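PDB 6BJ5: serine proteinase inhibitor 1 from Myxoma virus, which inhibits serine endopeptidases as a member of the poxviral branch of the serpins and is important in virulence. Local coordinates for residues A92-S95 against S101-R104; E189-T192 against G197-V200. All blocks are in the same frame, centred on the assembly; numbering follows the deposited sequence.

The two contacts lie towards opposite ends of one serpin domain: their centres are about 47 Å apart, their nearest atoms about 35 Å, and the centre of the chain falls between them. Contact 1 joins helix 88-98 to strand 103-105 at the sheet A margin of the large mixed sheet. Contact 2 opens only after contact 1 has closed along the chain, and pairs two strands of the small sheet 188-191, 198-204 and 210-217. In the large sheet strand 305-314 runs between strands 142-153 and 293-302, consistent with a reactive-centre loop inserted as in cleaved serpins; strand 103-105 is an outermost strand of that sheet, well removed from the small one.

Contact 1: A92-S95 against S101-R104; sequences AEFS and SVQR
Val102 rests a single methyl on the ring of Phe94. Its CG2 lies 4.2 Å from the Phe94 ring centroid, 23° off the ring normal, and is displaced toward the rim, with Phe94 CD2 the closest atom at 3.9 Å. This is a CH-pi contact over one face, and the two side chains cross at about a right angle. The ring gets there because CG stands trans to the Phe94 backbone N (chi1 -176°), which carries it off the helix toward the returning chain. Farther along the same ring, CE2 comes within 4.3 Å of the carbonyl carbon of Ser101, at an oblique approach. One residue on, the Ser95 and Ser101 OG atoms come no closer than 3.8 Å, too far for a hydrogen bond.

These residues belong to a beta-alpha-beta unit in which strand 73-81 leads into helix 88-98 and then into strand 103-105, laid parallel to the first at the margin of the serpin sheet A. The contact closes the corner between the helix and the second strand.

The turn into that strand is tied by Gln103, whose side chain curls back so that NE2 donates to Ser101 O at 2.8 Å, from well above the carbonyl plane. Gln103 also shares backbone hydrogen bonding with Leu78 of strand 73-81. Behind the first shell, Phe94 packs on Leu78, on Val46 of helix 37-49 and against the ring of Phe98, while Val102 also touches Phe90 and Val80.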
ATOM      1  N   ALA A  92      -9.168   0.698  26.964  1.00 45.10           N
ATOM      2  CA  ALA A  92      -8.749   2.039  27.364  1.00 49.75           C
ATOM      3  C   ALA A  92      -7.515   2.466  26.580  1.00 54.41           C
ATOM      4  O   ALA A  92      -7.503   3.532  25.947  1.00 49.51           O
ATOM      5  CB  ALA A  92      -8.468   2.077  28.867  1.00 38.45           C
ATOM      6  N   GLU A  93      -6.476   1.620  26.597  1.00 52.54           N
ATOM      7  CA  GLU A  93      -5.268   1.885  25.829  1.00 46.63           C
ATOM      8  C   GLU A  93      -5.598   2.053  24.354  1.00 47.70           C
ATOM      9  O   GLU A  93      -5.148   3.006  23.710  1.00 53.48           O
ATOM     10  CB  GLU A  93      -4.280   0.734  26.028  1.00 45.14           C
ATOM     11  CG  GLU A  93      -3.091   0.720  25.078  1.00 57.48           C
ATOM     12  CD  GLU A  93      -1.914   1.543  25.569  1.00 61.64           C
ATOM     13  OE1 GLU A  93      -1.955   1.993  26.736  1.00 60.21           O
ATOM     14  OE2 GLU A  93      -0.951   1.739  24.786  1.00 63.03           O
ATOM     15  N   PHE A  94      -6.445   1.176  23.819  1.00 43.10           N
ATOM     16  CA  PHE A  94      -6.821   1.296  22.418  1.00 28.45           C
ATOM     17  C   PHE A  94      -7.516   2.617  22.143  1.00 36.39           C
ATOM     18  O   PHE A  94      -7.199   3.309  21.169  1.00 40.66           O
ATOM     19  CB  PHE A  94      -7.723   0.132  22.004  1.00 17.50           C
ATOM     20  CG  PHE A  94      -8.061   0.145  20.542  1.00 28.10           C
ATOM     21  CD1 PHE A  94      -7.353  -0.622  19.643  1.00 26.71           C
ATOM     22  CD2 PHE A  94      -9.067   0.968  20.061  1.00 24.37           C
ATOM     23  CE1 PHE A  94      -7.660  -0.578  18.292  1.00 33.79           C
ATOM     24  CE2 PHE A  94      -9.369   1.009  18.723  1.00 30.93           C
ATOM     25  CZ  PHE A  94      -8.672   0.230  17.833  1.00 23.15           C
ATOM     26  N   SER A  95      -8.474   2.985  22.991  1.00 50.84           N
ATOM     27  CA  SER A  95      -9.265   4.173  22.704  1.00 49.91           C
ATOM     28  C   SER A  95      -8.434   5.438  22.813  1.00 42.70           C
ATOM     29  O   SER A  95      -8.635   6.375  22.032  1.00 37.96           O
ATOM     30  CB  SER A  95     -10.470   4.242  23.641  1.00 52.84           C
ATOM     31  OG  SER A  95     -11.108   5.499  23.514  1.00 62.17           O
ATOM     32  N   SER A 101     -13.032   3.632  19.584  1.00 47.29           N
ATOM     33  CA  SER A 101     -13.354   2.572  20.525  1.00 47.06           C
ATOM     34  C   SER A 101     -13.553   1.257  19.799  1.00 38.69           C
ATOM     35  O   SER A 101     -14.049   1.229  18.666  1.00 42.03           O
ATOM     36  CB  SER A 101     -14.598   2.895  21.353  1.00 51.58           C
ATOM     37  OG  SER A 101     -14.293   3.863  22.345  1.00 53.66           O
ATOM     38  N   VAL A 102     -13.131   0.177  20.457  1.00 30.60           N
ATOM     39  CA  VAL A 102     -13.381  -1.149  19.931  1.00 28.45           C
ATOM     40  C   VAL A 102     -14.873  -1.312  19.699  1.00 37.30           C
ATOM     41  O   VAL A 102     -15.697  -0.947  20.546  1.00 40.23           O
ATOM     42  CB  VAL A 102     -12.846  -2.206  20.907  1.00 30.65           C
ATOM     43  CG1 VAL A 102     -13.153  -3.608  20.382  1.00 40.22           C
ATOM     44  CG2 VAL A 102     -11.362  -2.010  21.113  1.00 27.50           C
ATOM     45  N   GLN A 103     -15.224  -1.853  18.540  1.00 24.93           N
ATOM     46  CA  GLN A 103     -16.618  -2.016  18.144  1.00 38.60           C
ATOM     47  C   GLN A 103     -17.010  -3.468  18.377  1.00 46.61           C
ATOM     48  O   GLN A 103     -16.515  -4.366  17.691  1.00 53.78           O
ATOM     49  CB  GLN A 103     -16.821  -1.636  16.678  1.00 32.55           C
ATOM     50  CG  GLN A 103     -16.425  -0.215  16.365  1.00 38.21           C
ATOM     51  CD  GLN A 103     -17.278   0.789  17.104  1.00 48.40           C
ATOM     52  OE1 GLN A 103     -18.510   0.718  17.063  1.00 59.77           O
ATOM     53  NE2 GLN A 103     -16.632   1.738  17.782  1.00 38.41           N
ATOM     54  N   ARG A 104     -17.908  -3.702  19.330  1.00 55.80           N
ATOM     55  CA  ARG A 104     -18.366  -5.061  19.582  1.00 52.27           C
ATOM     56  C   ARG A 104     -19.379  -5.404  18.501  1.00 42.99           C
ATOM     57  O   ARG A 104     -20.212  -4.575  18.123  1.00 42.80           O
ATOM     58  CB  ARG A 104     -18.989  -5.212  20.971  1.00 45.44           C
ATOM     59  CG  ARG A 104     -18.233  -4.543  22.131  1.00 40.71           C
ATOM     60  CD  ARG A 104     -16.791  -4.943  22.343  1.00 35.13           C
ATOM     61  NE  ARG A 104     -16.554  -6.373  22.411  1.00 37.70           N
ATOM     62  CZ  ARG A 104     -16.051  -6.996  23.469  1.00 36.47           C
ATOM     63  NH1 ARG A 104     -15.854  -8.303  23.413  1.00 31.90           N
ATOM     64  NH2 ARG A 104     -15.752  -6.321  24.578  1.00 32.60           N
TER

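Contact 2: E189-T192 against G197-V200; sequences ETFT and GYSV
Phe191 sets its CB over one face of the Tyr198 ring, 3.3 Å from Tyr198 CZ and offset toward the rim. With Phe191 CG beside its backbone N (chi1 -58°), the rest of the side chain continues past the tyrosine: CD2 is 3.7 Å from Tyr198 CE1, and at the outer end CE2 meets Val200 CG2 at 4.1 Å. The two ring planes are only 21° apart, yet they are slid so far that they barely overlap, with centroids 5.5 Å from each other. The CB, a CH-pi donor, therefore does more of the covering than the phenyl ring. Glu189 CG lies against one face of the Phe191 ring.

Beneath the side chains, Phe191 and Tyr198 form a hydrogen-bonded antiparallel pair of a beta hairpin: Phe191 N gives to Tyr198 O at 3.0 Å, and Tyr198 N to Phe191 O at 3.3 Å. Gly197, with positive phi, precedes the returning strand.

The hairpin supplies two of the three strands of the small sheet, with 188-191 at its edge and 210-217 on the far side of 198-204, and helix 229-238 packs on its aromatic face, where Trp235 meets both rings and its NE1 hydrogen-bonds Tyr198 OH.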
ATOM      1  N   GLU A 189      17.667  11.293 -12.015  1.00 28.09           N
ATOM      2  CA  GLU A 189      19.040  10.810 -12.089  1.00 32.46           C
ATOM      3  C   GLU A 189      18.992   9.375 -12.581  1.00 29.57           C
ATOM      4  O   GLU A 189      17.944   8.730 -12.528  1.00 39.59           O
ATOM      5  CB  GLU A 189      19.801  10.914 -10.738  1.00 39.99           C
ATOM      6  CG  GLU A 189      21.229  10.356 -10.765  1.00 49.25           C
ATOM      7  CD  GLU A 189      22.183  11.185 -11.632  1.00 60.62           C
ATOM      8  OE1 GLU A 189      21.816  12.312 -12.026  1.00 66.38           O
ATOM      9  OE2 GLU A 189      23.289  10.697 -11.950  1.00 66.90           O
ATOM     10  N   THR A 190      20.124   8.908 -13.117  1.00 36.58           N
ATOM     11  CA  THR A 190      20.365   7.523 -13.503  1.00 45.31           C
ATOM     12  C   THR A 190      21.187   6.808 -12.431  1.00 53.23           C
ATOM     13  O   THR A 190      21.867   7.439 -11.617  1.00 69.56           O
ATOM     14  CB  THR A 190      21.098   7.444 -14.844  1.00 49.37           C
ATOM     15  OG1 THR A 190      22.313   8.202 -14.770  1.00 53.11           O
ATOM     16  CG2 THR A 190      20.213   7.991 -15.969  1.00 51.88           C
ATOM     17  N   PHE A 191      21.096   5.473 -12.426  1.00 40.73           N
ATOM     18  CA  PHE A 191      21.672   4.631 -11.380  1.00 33.93           C
ATOM     19  C   PHE A 191      21.992   3.255 -11.978  1.00 41.31           C
ATOM     20  O   PHE A 191      21.571   2.942 -13.097  1.00 41.52           O
ATOM     21  CB  PHE A 191      20.699   4.514 -10.186  1.00 33.86           C
ATOM     22  CG  PHE A 191      20.294   5.849  -9.554  1.00 36.23           C
ATOM     23  CD1 PHE A 191      21.033   6.397  -8.515  1.00 32.41           C
ATOM     24  CD2 PHE A 191      19.145   6.523  -9.972  1.00 37.06           C
ATOM     25  CE1 PHE A 191      20.663   7.592  -7.930  1.00 27.03           C
ATOM     26  CE2 PHE A 191      18.762   7.734  -9.384  1.00 28.56           C
ATOM     27  CZ  PHE A 191      19.523   8.258  -8.361  1.00 36.68           C
ATOM     28  N   THR A 192      22.717   2.410 -11.226  1.00 46.68           N
ATOM     29  CA  THR A 192      22.946   1.025 -11.661  1.00 60.22           C
ATOM     30  C   THR A 192      22.902   0.063 -10.474  1.00 51.12           C
ATOM     31  O   THR A 192      23.109   0.461  -9.328  1.00 46.41           O
ATOM     32  CB  THR A 192      24.271   0.912 -12.459  1.00 71.00           C
ATOM     33  OG1 THR A 192      24.031   1.309 -13.793  1.00 85.09           O
ATOM     34  CG2 THR A 192      24.871  -0.487 -12.485  1.00 59.08           C
ATOM     35  N   GLY A 197      20.895  -0.381 -14.309  1.00 61.55           N
ATOM     36  CA  GLY A 197      20.521   0.751 -15.136  1.00 49.72           C
ATOM     37  C   GLY A 197      19.040   1.084 -15.062  1.00 41.71           C
ATOM     38  O   GLY A 197      18.172   0.280 -15.426  1.00 44.44           O
ATOM     39  N   TYR A 198      18.754   2.305 -14.623  1.00 38.38           N
ATOM     40  CA  TYR A 198      17.398   2.789 -14.410  1.00 40.94           C
ATOM     41  C   TYR A 198      17.477   4.270 -14.075  1.00 37.87           C
ATOM     42  O   TYR A 198      18.552   4.807 -13.794  1.00 37.39           O
ATOM     43  CB  TYR A 198      16.682   2.021 -13.286  1.00 49.49           C
ATOM     44  CG  TYR A 198      17.274   2.162 -11.883  1.00 45.54           C
ATOM     45  CD1 TYR A 198      16.869   3.192 -11.030  1.00 46.24           C
ATOM     46  CD2 TYR A 198      18.204   1.247 -11.408  1.00 45.36           C
ATOM     47  CE1 TYR A 198      17.387   3.316  -9.754  1.00 48.44           C
ATOM     48  CE2 TYR A 198      18.734   1.365 -10.136  1.00 56.58           C
ATOM     49  CZ  TYR A 198      18.317   2.399  -9.313  1.00 55.78           C
ATOM     50  OH  TYR A 198      18.842   2.521  -8.050  1.00 52.47           O
ATOM     51  N   SER A 199      16.322   4.918 -14.081  1.00 30.45           N
ATOM     52  CA  SER A 199      16.199   6.292 -13.632  1.00 32.11           C
ATOM     53  C   SER A 199      15.148   6.369 -12.538  1.00 30.29           C
ATOM     54  O   SER A 199      14.343   5.455 -12.354  1.00 41.54           O
ATOM     55  CB  SER A 199      15.804   7.224 -14.768  1.00 23.21           C
ATOM     56  OG  SER A 199      14.512   6.879 -15.190  1.00 25.72           O
ATOM     57  N   VAL A 200      15.164   7.478 -11.810  1.00 23.80           N
ATOM     58  CA  VAL A 200      14.149   7.771 -10.807  1.00 24.61           C
ATOM     59  C   VAL A 200      13.787   9.237 -10.967  1.00 26.24           C
ATOM     60  O   VAL A 200      14.671  10.085 -11.129  1.00 34.66           O
ATOM     61  CB  VAL A 200      14.634   7.468  -9.372  1.00 22.63           C
ATOM     62  CG1 VAL A 200      13.548   7.770  -8.354  1.00 23.69           C
ATOM     63  CG2 VAL A 200      15.078   6.026  -9.251  1.00 14.93           C
TER